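Local coordinates for aq_2013 protein (Aquifex aeolicus, PDB 2P6C) that is of unknown function but belongs to the YjbQ (UPF0047) family and is found in an assembly of three copies, at residues S32-L38 and K133-E137; C39-H45 and K128-I134; H45-I51 and N93-Q99. All blocks are in the same frame, centred on the assembly; numbering follows the deposited sequence.

Contact 1 of 3, residues S32-L38 and K133-E137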
loop_
_atom_site.group_PDB
_atom_site.type_symbol
_atom_site.label_atom_id
_atom_site.label_comp_id
_atom_site.label_asym_id
_atom_site.label_seq_id
_atom_site.Cartn_x
_atom_site.Cartn_y
_atom_site.Cartn_z
ATOM N N SER A 32 23.325 0.666 6.816
ATOM C CA SER A 32 23.066 1.912 6.090
ATOM C C SER A 32 23.573 3.090 6.908
ATOM O O SER A 32 23.789 4.179 6.381
ATOM C CB SER A 32 21.567 2.105 5.848
ATOM O OG SER A 32 20.950 2.690 6.981
ATOM N N GLU A 33 23.745 2.853 8.205
ATOM C CA GLU A 33 24.204 3.864 9.152
ATOM C C GLU A 33 23.224 5.038 9.254
ATOM O O GLU A 33 23.511 6.074 9.840
ATOM C CB GLU A 33 25.578 4.355 8.693
ATOM C CG GLU A 33 26.663 3.292 8.874
ATOM C CD GLU A 33 28.022 3.912 8.654
ATOM O OE1 GLU A 33 28.205 4.577 7.644
ATOM O OE2 GLU A 33 28.900 3.709 9.489
ATOM N N VAL A 34 22.034 4.892 8.679
ATOM C CA VAL A 34 20.993 5.928 8.709
ATOM C C VAL A 34 20.461 6.042 10.148
ATOM O O VAL A 34 20.219 5.053 10.829
ATOM C CB VAL A 34 19.856 5.676 7.627
ATOM C CG1 VAL A 34 18.646 6.558 7.929
ATOM C CG2 VAL A 34 20.378 6.005 6.241
ATOM N N LYS A 35 20.400 7.237 10.619
ATOM C CA LYS A 35 19.805 7.608 11.945
ATOM C C LYS A 35 18.347 7.844 11.786
ATOM O O LYS A 35 17.527 7.384 12.570
ATOM C CB LYS A 35 20.350 8.913 12.588
ATOM C CG LYS A 35 21.627 8.669 13.396
ATOM C CD LYS A 35 22.864 9.264 12.718
ATOM C CE LYS A 35 22.765 10.783 12.540
ATOM N NZ LYS A 35 24.078 11.326 12.195
ATOM N N GLU A 36 17.882 8.606 10.940
ATOM C CA GLU A 36 16.500 9.008 10.733
ATOM C C GLU A 36 16.202 8.867 9.241
ATOM O O GLU A 36 16.935 9.398 8.411
ATOM C CB GLU A 36 16.313 10.465 11.163
ATOM C CG GLU A 36 16.703 10.769 12.608
ATOM C CD GLU A 36 15.815 10.077 13.623
ATOM O OE1 GLU A 36 14.604 9.918 13.352
ATOM O OE2 GLU A 36 16.320 9.708 14.706
ATOM N N GLY A 37 15.140 8.147 8.894
ATOM C CA GLY A 37 14.826 8.002 7.481
ATOM C C GLY A 37 13.655 7.099 7.153
ATOM O O GLY A 37 12.809 6.804 8.001
ATOM N N LEU A 38 13.595 6.680 5.897
ATOM C CA LEU A 38 12.547 5.804 5.430
ATOM C C LEU A 38 13.165 4.541 4.868
ATOM O O LEU A 38 14.245 4.550 4.291
ATOM C CB LEU A 38 11.764 6.530 4.334
ATOM C CG LEU A 38 10.817 7.590 4.896
ATOM C CD1 LEU A 38 9.999 8.283 3.805
ATOM C CD2 LEU A 38 9.809 7.019 5.893
ATOM N N LYS A 133 15.274 -0.421 0.094
ATOM C CA LYS A 133 15.856 0.852 -0.262
ATOM C C LYS A 133 15.668 1.835 0.880
ATOM O O LYS A 133 14.558 2.124 1.308
ATOM C CB LYS A 133 15.145 1.366 -1.514
ATOM C CG LYS A 133 15.852 2.579 -2.121
ATOM C CD LYS A 133 17.211 2.213 -2.716
ATOM C CE LYS A 133 17.640 3.184 -3.826
ATOM N NZ LYS A 133 18.653 2.552 -4.668
ATOM N N ILE A 134 16.834 2.281 1.398
ATOM C CA ILE A 134 16.853 3.201 2.537
ATOM C C ILE A 134 17.425 4.556 2.158
ATOM O O ILE A 134 18.412 4.663 1.441
ATOM C CB ILE A 134 17.744 2.582 3.626
ATOM C CG1 ILE A 134 17.065 1.298 4.140
ATOM C CG2 ILE A 134 17.850 3.588 4.797
ATOM C CD1 ILE A 134 17.862 0.412 5.114
ATOM N N ILE A 135 16.773 5.630 2.631
ATOM C CA ILE A 135 17.249 7.040 2.420
ATOM C C ILE A 135 17.038 7.765 3.737
ATOM O O ILE A 135 16.113 7.484 4.488
ATOM C CB ILE A 135 16.627 7.805 1.224
ATOM C CG1 ILE A 135 15.086 7.990 1.402
ATOM C CG2 ILE A 135 16.850 7.083 -0.137
ATOM C CD1 ILE A 135 14.368 8.997 0.450
ATOM N N GLY A 136 17.871 8.761 3.998
ATOM C CA GLY A 136 17.723 9.573 5.189
ATOM C C GLY A 136 19.112 9.993 5.614
ATOM O O GLY A 136 20.045 10.033 4.797
ATOM N N GLU A 137 19.276 10.302 6.897
ATOM C CA GLU A 137 20.481 10.793 7.558
ATOM C C GLU A 137 20.786 10.001 8.832
ATOM O O GLU A 137 19.946 9.826 9.706
ATOM C CB GLU A 137 20.277 12.275 7.893
ATOM C CG GLU A 137 21.573 13.088 7.787
ATOM C CD GLU A 137 21.398 14.194 6.764
ATOM O OE1 GLU A 137 20.847 15.234 7.116
ATOM O OE2 GLU A 137 21.810 14.010 5.628
ATOM O OXT GLU A 137 21.887 9.503 9.039
#
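The C-terminal carboxylate of Glu137 takes up two successive backbone amides, those of Lys35 and Glu36. Glu36 N lies 2.7 Å from Glu137 O, and Lys35 N reaches Glu137 OXT at 3.1 Å in a nearly straight bond, 170° at the hydrogen. Lys35 N also bonds weakly to Glu137 O. In the other direction Glu137 N donates a hydrogen bond to Glu36 O at 2.9 Å. With Lys35 and Glu36 both facing Glu137, this is a classic beta bulge, and amides directed at the carboxylate would probably stabilise its negative charge.

Past the bulge, strand 37-43 runs antiparallel to strand 128-136 within the four-stranded sheet. Gly37 and Gly136 form a non-hydrogen-bonded pair; neither carries a side chain, and their CA atoms come to 4.0 Å. Leu38 and Ile135 follow as a hydrogen-bonded pair, each amide bound to the other's carbonyl.

On the helix-facing side, Val34 and Ile134 pass alongside each other, pointing opposite ways, with Val34 CG2 3.8 Å from Ile134 CG2. The other branch, Val34 CG1, is anti to the backbone N (chi1 166°) and lies against the backbone of Glu137. Ser32 OG accepts the amide of Val34 in an ST turn, bonds to Val29 O and rests 3.9 Å from Ile134 CG2. Tyr4 adds to the packing of Ser32 and Ile134. Glu36 OE2 accepts from Asn106 N, while its OE1 forms a salt bridge with Lys133 of a second subunit; Glu137 OE1 is hydrogen-bonded to Met1 N of that subunit.

Contact 2 of 3, residues C39-H45 and K128-I134. With PO4 (phosphate ion), chain C.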
loop_
_atom_site.group_PDB
_atom_site.type_symbol
_atom_site.label_atom_id
_atom_site.label_comp_id
_atom_site.label_asym_id
_atom_site.label_seq_id
_atom_site.Cartn_x
_atom_site.Cartn_y
_atom_site.Cartn_z
ATOM N N CYS A 39 12.469 3.424 5.032
ATOM C CA CYS A 39 12.956 2.135 4.570
ATOM C C CYS A 39 11.881 1.387 3.784
ATOM O O CYS A 39 10.925 0.875 4.366
ATOM C CB CYS A 39 13.400 1.303 5.776
ATOM S SG CYS A 39 13.925 -0.394 5.389
ATOM N N LEU A 40 12.040 1.345 2.462
ATOM C CA LEU A 40 11.106 0.647 1.579
ATOM C C LEU A 40 11.526 -0.817 1.422
ATOM O O LEU A 40 12.699 -1.113 1.185
ATOM C CB LEU A 40 11.085 1.311 0.193
ATOM C CG LEU A 40 10.412 0.550 -0.963
ATOM C CD1 LEU A 40 8.890 0.485 -0.768
ATOM C CD2 LEU A 40 10.737 1.250 -2.273
ATOM N N VAL A 41 10.560 -1.725 1.553
ATOM C CA VAL A 41 10.807 -3.157 1.401
ATOM C C VAL A 41 9.719 -3.617 0.453
ATOM O O VAL A 41 8.540 -3.644 0.798
ATOM C CB VAL A 41 10.693 -3.879 2.738
ATOM C CG1 VAL A 41 11.167 -5.311 2.593
ATOM C CG2 VAL A 41 11.504 -3.135 3.793
ATOM N N SER A 42 10.130 -3.982 -0.750
ATOM C CA SER A 42 9.179 -4.330 -1.783
ATOM C C SER A 42 9.547 -5.551 -2.610
ATOM O O SER A 42 10.717 -5.771 -2.936
ATOM C CB SER A 42 9.048 -3.117 -2.713
ATOM O OG SER A 42 8.036 -3.295 -3.677
ATOM N N SER A 43 8.540 -6.346 -2.953
ATOM C CA SER A 43 8.762 -7.468 -3.842
ATOM C C SER A 43 8.958 -6.967 -5.247
ATOM O O SER A 43 8.270 -6.075 -5.706
ATOM C CB SER A 43 7.531 -8.371 -3.822
ATOM O OG SER A 43 7.679 -9.354 -4.855
ATOM N N MET A 44 9.943 -7.569 -5.924
ATOM C CA MET A 44 10.192 -7.175 -7.313
ATOM C C MET A 44 9.377 -8.022 -8.297
ATOM O O MET A 44 9.536 -7.908 -9.504
ATOM C CB MET A 44 11.685 -7.302 -7.591
ATOM C CG MET A 44 12.523 -6.467 -6.611
ATOM S SD MET A 44 14.203 -6.132 -7.203
ATOM C CE MET A 44 13.841 -4.856 -8.421
ATOM N N HIS A 45 8.484 -8.846 -7.763
ATOM C CA HIS A 45 7.666 -9.712 -8.593
ATOM C C HIS A 45 6.174 -9.486 -8.355
ATOM O O HIS A 45 5.760 -8.972 -7.317
ATOM C CB HIS A 45 8.047 -11.179 -8.324
ATOM C CG HIS A 45 9.505 -11.453 -8.514
ATOM N ND1 HIS A 45 10.010 -11.990 -9.678
ATOM C CD2 HIS A 45 10.579 -11.139 -7.749
ATOM C CE1 HIS A 45 11.330 -11.988 -9.628
ATOM N NE2 HIS A 45 11.701 -11.476 -8.468
ATOM N N LYS A 128 13.605 -15.323 -6.719
ATOM C CA LYS A 128 12.855 -14.067 -6.760
ATOM C C LYS A 128 13.454 -13.118 -5.733
ATOM O O LYS A 128 13.909 -13.543 -4.664
ATOM C CB LYS A 128 11.378 -14.343 -6.477
ATOM C CG LYS A 128 10.728 -15.157 -7.591
ATOM C CD LYS A 128 9.433 -15.861 -7.190
ATOM C CE LYS A 128 8.229 -14.938 -7.208
ATOM N NZ LYS A 128 6.952 -15.712 -7.358
ATOM N N ARG A 129 13.452 -11.828 -6.041
ATOM C CA ARG A 129 14.061 -10.887 -5.121
ATOM C C ARG A 129 13.115 -9.868 -4.488
ATOM O O ARG A 129 12.031 -9.563 -4.999
ATOM C CB ARG A 129 15.189 -10.113 -5.827
ATOM C CG ARG A 129 16.238 -10.935 -6.583
ATOM C CD ARG A 129 17.224 -9.956 -7.232
ATOM N NE ARG A 129 16.507 -9.188 -8.243
ATOM C CZ ARG A 129 16.882 -8.009 -8.741
ATOM N NH1 ARG A 129 18.000 -7.393 -8.338
ATOM N NH2 ARG A 129 16.129 -7.443 -9.674
ATOM N N VAL A 130 13.574 -9.357 -3.354
ATOM C CA VAL A 130 12.938 -8.302 -2.597
ATOM C C VAL A 130 13.967 -7.185 -2.516
ATOM O O VAL A 130 15.139 -7.473 -2.283
ATOM C CB VAL A 130 12.646 -8.785 -1.164
ATOM C CG1 VAL A 130 12.458 -7.570 -0.256
ATOM C CG2 VAL A 130 11.403 -9.669 -1.094
ATOM N N VAL A 131 13.546 -5.930 -2.803
ATOM C CA VAL A 131 14.474 -4.772 -2.656
ATOM C C VAL A 131 14.237 -4.042 -1.370
ATOM O O VAL A 131 13.103 -3.885 -0.916
ATOM C CB VAL A 131 14.421 -3.787 -3.873
ATOM C CG1 VAL A 131 13.001 -3.278 -4.129
ATOM C CG2 VAL A 131 15.311 -2.585 -3.606
ATOM N N ILE A 132 15.373 -3.682 -0.731
ATOM C CA ILE A 132 15.373 -2.803 0.433
ATOM C C ILE A 132 16.046 -1.505 0.036
ATOM O O ILE A 132 17.188 -1.474 -0.344
ATOM C CB ILE A 132 16.186 -3.418 1.586
ATOM C CG1 ILE A 132 15.557 -4.734 2.037
ATOM C CG2 ILE A 132 16.171 -2.455 2.798
ATOM C CD1 ILE A 132 16.475 -5.542 2.955
ATOM N N LYS A 133 15.274 -0.421 0.094
ATOM C CA LYS A 133 15.856 0.852 -0.262
ATOM C C LYS A 133 15.668 1.835 0.880
ATOM O O LYS A 133 14.558 2.124 1.308
ATOM C CB LYS A 133 15.145 1.366 -1.514
ATOM C CG LYS A 133 15.852 2.579 -2.121
ATOM C CD LYS A 133 17.211 2.213 -2.716
ATOM C CE LYS A 133 17.640 3.184 -3.826
ATOM N NZ LYS A 133 18.653 2.552 -4.668
ATOM N N ILE A 134 16.834 2.281 1.398
ATOM C CA ILE A 134 16.853 3.201 2.537
ATOM C C ILE A 134 17.425 4.556 2.158
ATOM O O ILE A 134 18.412 4.663 1.441
ATOM C CB ILE A 134 17.744 2.582 3.626
ATOM C CG1 ILE A 134 17.065 1.298 4.140
ATOM C CG2 ILE A 134 17.850 3.588 4.797
ATOM C CD1 ILE A 134 17.862 0.412 5.114
HETATM P P PO4 C . 7.374 -13.641 -11.891
HETATM O O1 PO4 C . 7.627 -13.964 -13.318
HETATM O O2 PO4 C . 8.538 -14.038 -11.171
HETATM O O3 PO4 C . 6.955 -12.284 -11.846
HETATM O O4 PO4 C . 6.182 -14.503 -11.396
HETATM O O HOH W 1 13.989 -10.253 -9.283
#
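Cys39 to Ser43 pair with Ile134 to Val130 as an antiparallel ladder in the four-stranded sheet, and its far end carries a histidine that holds a phosphate. The pairs alternate regularly: Leu40 with Lys133 and Ser42 with Val131 exchange two backbone bonds each, and Met44 N extends the series to Arg129 O at 3.0 Å.

On one face Cys39 SG sits against Ile134 CG1 at 3.8 Å and Ile132 CG2 at 4.0 Å, and Val41 CG1 touches Val130 CG1 at 3.9 Å, the two side chains crossing at a slant. Beyond the strand, His45 replaces a backbone partner with its ring: Arg129 N donates to His45 NE2 at 3.0 Å, from 25° out of the ring plane. Lys128 CB lies over one ring face as a CH-pi contact, 3.7 Å from the centroid. The ring's other nitrogen, His45 ND1, bonds to phosphate O2 at 2.9 Å; with both nitrogens engaged, the ring's rotation is fixed. The phosphate, probably from the crystallisation liquor, is also bound by Arg126 and Thr47. Met44 SD lies over a face of the Arg129 guanidinium, 3.4 Å from Arg129 NH2; the bend at chi3 of Arg129 (-66°) turns that group over the sulfur. A water in the guanidinium plane is bonded to Arg129 NE.

Helix 22-32 covers the face of Cys39, Ile132 and Ile134 through Val25, Ala28 and Val29. Strands 2-10 and 99-104 flank the pair, and the third subunit packs on Leu40, Val131 and Lys133, whose NZ is hydrogen-bonded to Thr5 OG1 of its own chain and to Thr105 of the third subunit.

Contact 3 of 3, residues H45-I51 and N93-Q99. With PO4 (phosphate ion), chain C.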
loop_
_atom_site.group_PDB
_atom_site.type_symbol
_atom_site.label_atom_id
_atom_site.label_comp_id
_atom_site.label_asym_id
_atom_site.label_seq_id
_atom_site.Cartn_x
_atom_site.Cartn_y
_atom_site.Cartn_z
ATOM N N HIS A 45 8.484 -8.846 -7.763
ATOM C CA HIS A 45 7.666 -9.712 -8.593
ATOM C C HIS A 45 6.174 -9.486 -8.355
ATOM O O HIS A 45 5.760 -8.972 -7.317
ATOM C CB HIS A 45 8.047 -11.179 -8.324
ATOM C CG HIS A 45 9.505 -11.453 -8.514
ATOM N ND1 HIS A 45 10.010 -11.990 -9.678
ATOM C CD2 HIS A 45 10.579 -11.139 -7.749
ATOM C CE1 HIS A 45 11.330 -11.988 -9.628
ATOM N NE2 HIS A 45 11.701 -11.476 -8.468
ATOM N N LEU A 46 5.365 -9.906 -9.317
ATOM C CA LEU A 46 3.889 -9.746 -9.331
ATOM C C LEU A 46 3.211 -10.940 -8.618
ATOM O O LEU A 46 1.998 -11.034 -8.475
ATOM C CB LEU A 46 3.332 -9.745 -10.795
ATOM C CG LEU A 46 3.586 -8.432 -11.626
ATOM C CD1 LEU A 46 3.204 -7.111 -10.956
ATOM C CD2 LEU A 46 5.026 -8.282 -12.085
ATOM N N THR A 47 3.980 -11.953 -8.225
ATOM C CA THR A 47 3.413 -13.172 -7.660
ATOM C C THR A 47 3.879 -13.433 -6.214
ATOM O O THR A 47 3.841 -14.548 -5.711
ATOM C CB THR A 47 3.826 -14.323 -8.575
ATOM O OG1 THR A 47 5.246 -14.297 -8.739
ATOM C CG2 THR A 47 3.167 -14.160 -9.949
ATOM N N SER A 48 4.324 -12.355 -5.580
ATOM C CA SER A 48 4.798 -12.368 -4.212
ATOM C C SER A 48 4.714 -10.943 -3.677
ATOM O O SER A 48 4.745 -9.976 -4.448
ATOM C CB SER A 48 6.245 -12.874 -4.155
ATOM O OG SER A 48 7.143 -12.013 -4.838
ATOM N N SER A 49 4.611 -10.817 -2.358
ATOM C CA SER A 49 4.540 -9.497 -1.700
ATOM C C SER A 49 5.323 -9.468 -0.373
ATOM O O SER A 49 5.534 -10.499 0.265
ATOM C CB SER A 49 3.055 -9.164 -1.411
ATOM O OG SER A 49 2.307 -9.035 -2.629
ATOM N N VAL A 50 5.852 -8.237 -0.025
ATOM C CA VAL A 50 6.248 -7.905 1.355
ATOM C C VAL A 50 5.072 -7.279 2.051
ATOM O O VAL A 50 4.458 -6.314 1.606
ATOM C CB VAL A 50 7.425 -6.918 1.385
ATOM C CG1 VAL A 50 7.793 -6.581 2.849
ATOM C CG2 VAL A 50 8.643 -7.515 0.712
ATOM N N ILE A 51 4.729 -7.967 3.163
ATOM C CA ILE A 51 3.561 -7.638 4.025
ATOM C C ILE A 51 4.080 -7.529 5.458
ATOM O O ILE A 51 5.106 -8.093 5.820
ATOM C CB ILE A 51 2.306 -8.635 3.894
ATOM C CG1 ILE A 51 2.702 -10.028 4.392
ATOM C CG2 ILE A 51 1.900 -8.771 2.415
ATOM C CD1 ILE A 51 1.496 -10.948 4.587
ATOM N N ASN A 93 -1.201 -10.803 -4.924
ATOM C CA ASN A 93 -0.218 -9.714 -4.874
ATOM C C ASN A 93 -0.948 -8.365 -4.864
ATOM O O ASN A 93 -0.614 -7.425 -4.159
ATOM C CB ASN A 93 0.695 -9.835 -6.107
ATOM C CG ASN A 93 1.464 -8.562 -6.360
ATOM O OD1 ASN A 93 1.069 -7.711 -7.153
ATOM N ND2 ASN A 93 2.599 -8.431 -5.651
ATOM N N LEU A 94 -1.996 -8.331 -5.686
ATOM C CA LEU A 94 -2.817 -7.126 -5.716
ATOM C C LEU A 94 -3.451 -6.883 -4.346
ATOM O O LEU A 94 -3.409 -5.789 -3.799
ATOM C CB LEU A 94 -3.911 -7.304 -6.783
ATOM C CG LEU A 94 -3.850 -6.255 -7.909
ATOM C CD1 LEU A 94 -5.184 -6.103 -8.643
ATOM C CD2 LEU A 94 -3.475 -4.862 -7.404
ATOM N N LEU A 95 -4.075 -7.931 -3.822
ATOM C CA LEU A 95 -4.794 -7.984 -2.540
ATOM C C LEU A 95 -3.960 -7.473 -1.344
ATOM O O LEU A 95 -4.386 -6.628 -0.567
ATOM C CB LEU A 95 -5.226 -9.431 -2.297
ATOM C CG LEU A 95 -6.726 -9.557 -2.017
ATOM C CD1 LEU A 95 -7.064 -10.792 -1.181
ATOM C CD2 LEU A 95 -7.290 -8.360 -1.253
ATOM N N THR A 96 -2.806 -8.115 -1.190
ATOM C CA THR A 96 -1.915 -7.858 -0.063
ATOM C C THR A 96 -1.013 -6.653 -0.252
ATOM O O THR A 96 -0.441 -6.151 0.710
ATOM C CB THR A 96 -0.981 -9.068 0.219
ATOM O OG1 THR A 96 -0.265 -9.412 -0.974
ATOM C CG2 THR A 96 -1.771 -10.265 0.696
ATOM N N HIS A 97 -0.884 -6.195 -1.490
ATOM C CA HIS A 97 -0.003 -5.080 -1.841
ATOM C C HIS A 97 1.451 -5.543 -1.806
ATOM O O HIS A 97 1.908 -6.123 -0.821
ATOM C CB HIS A 97 -0.161 -3.888 -0.903
ATOM C CG HIS A 97 0.328 -2.602 -1.500
ATOM N ND1 HIS A 97 -0.056 -2.183 -2.757
ATOM C CD2 HIS A 97 1.159 -1.645 -1.022
ATOM C CE1 HIS A 97 0.518 -1.025 -3.027
ATOM N NE2 HIS A 97 1.260 -0.675 -1.991
ATOM N N LEU A 98 2.183 -5.248 -2.871
ATOM C CA LEU A 98 3.584 -5.711 -3.053
ATOM C C LEU A 98 4.611 -5.173 -2.014
ATOM O O LEU A 98 5.682 -5.731 -1.813
ATOM C CB LEU A 98 4.038 -5.344 -4.469
ATOM C CG LEU A 98 4.647 -3.939 -4.559
ATOM C CD1 LEU A 98 5.469 -3.746 -5.835
ATOM C CD2 LEU A 98 3.589 -2.837 -4.561
ATOM N N GLN A 99 4.322 -4.081 -1.311
ATOM C CA GLN A 99 5.332 -3.475 -0.451
ATOM C C GLN A 99 4.868 -2.812 0.853
ATOM O O GLN A 99 3.679 -2.710 1.149
ATOM C CB GLN A 99 6.042 -2.398 -1.277
ATOM C CG GLN A 99 5.132 -1.166 -1.486
ATOM C CD GLN A 99 5.583 -0.194 -2.575
ATOM O OE1 GLN A 99 5.133 0.957 -2.609
ATOM N NE2 GLN A 99 6.451 -0.652 -3.476
HETATM P P PO4 C . 7.374 -13.641 -11.891
HETATM O O1 PO4 C . 7.627 -13.964 -13.318
HETATM O O2 PO4 C . 8.538 -14.038 -11.171
HETATM O O3 PO4 C . 6.955 -12.284 -11.846
HETATM O O4 PO4 C . 6.182 -14.503 -11.396
HETATM O O HOH W 2 1.804 -5.190 2.003
#
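Side-chain hydrogen bonds centre on Asn93 and Ser49. Asn93 ND2 donates to Ser48 O at 2.9 Å, approaching from above the carbonyl plane, 49° out of it, and adds a weak bond to Ser49 OG. Asn93 CG is anti to its backbone N (chi1 164°), which carries the amide from the last turn of the helix over to the strand. Ser49 OG in turn donates to Thr96 OG1 at 3.1 Å, and Thr96 OG1 is bonded to Lys92 O, a relay that leads back into the helix.

One backbone bond joins the segments: Val50 N to Leu98 O, 3.1 Å, with the donor 58° out of the carbonyl plane. A water lies within bonding distance of Val50 O and Thr96 O, though it has more acceptors near it than protons to give.

These bonds fasten the C-terminal end of helix 87-96 to strand 48-53, an outer strand of the three-stranded sheet within the chain. At His97, with positive phi, the chain leaves the helix and turns into strand 99-104; the His97 ring meets the His97 rings of both neighbouring subunits edge to face.

Nonpolar contact is limited: Ile51 CG2 packs on Thr96 CB at 3.6 Å, the two side chains crossing. A tight carbon-to-oxygen approach, Asn93 CB to Leu46 O at 3.0 Å, buries a carbonyl oxygen that has no polar partner in the model.

The anion lies at the loop before the strand, where Thr47 OG1 donates to phosphate O4 at 2.8 Å. The same hydroxyl is bonded to Lys128 NZ.

In the fold
After strand 2-10 and helix 22-32, the chain enters strand 37-43, whose start meets the C terminus in contact 1 and closes the widest loop. Contact 2 continues the same antiparallel pairing with strand 128-136, sharing Lys133 and Ile134, so its loop lies just within the first. The chain then turns at His45 into strand 48-53, and contact 3 closes a shorter, innermost loop by holding that strand to the end of helix 87-96. None of the loops cross. Contacts 2 and 3 share His45 and meet through Ser43 with Ser48, which links the two sheets, and through Lys128 with Thr47, next to the phosphate. Contact 1 stays apart, its centre about 24 Å from that of contact 3.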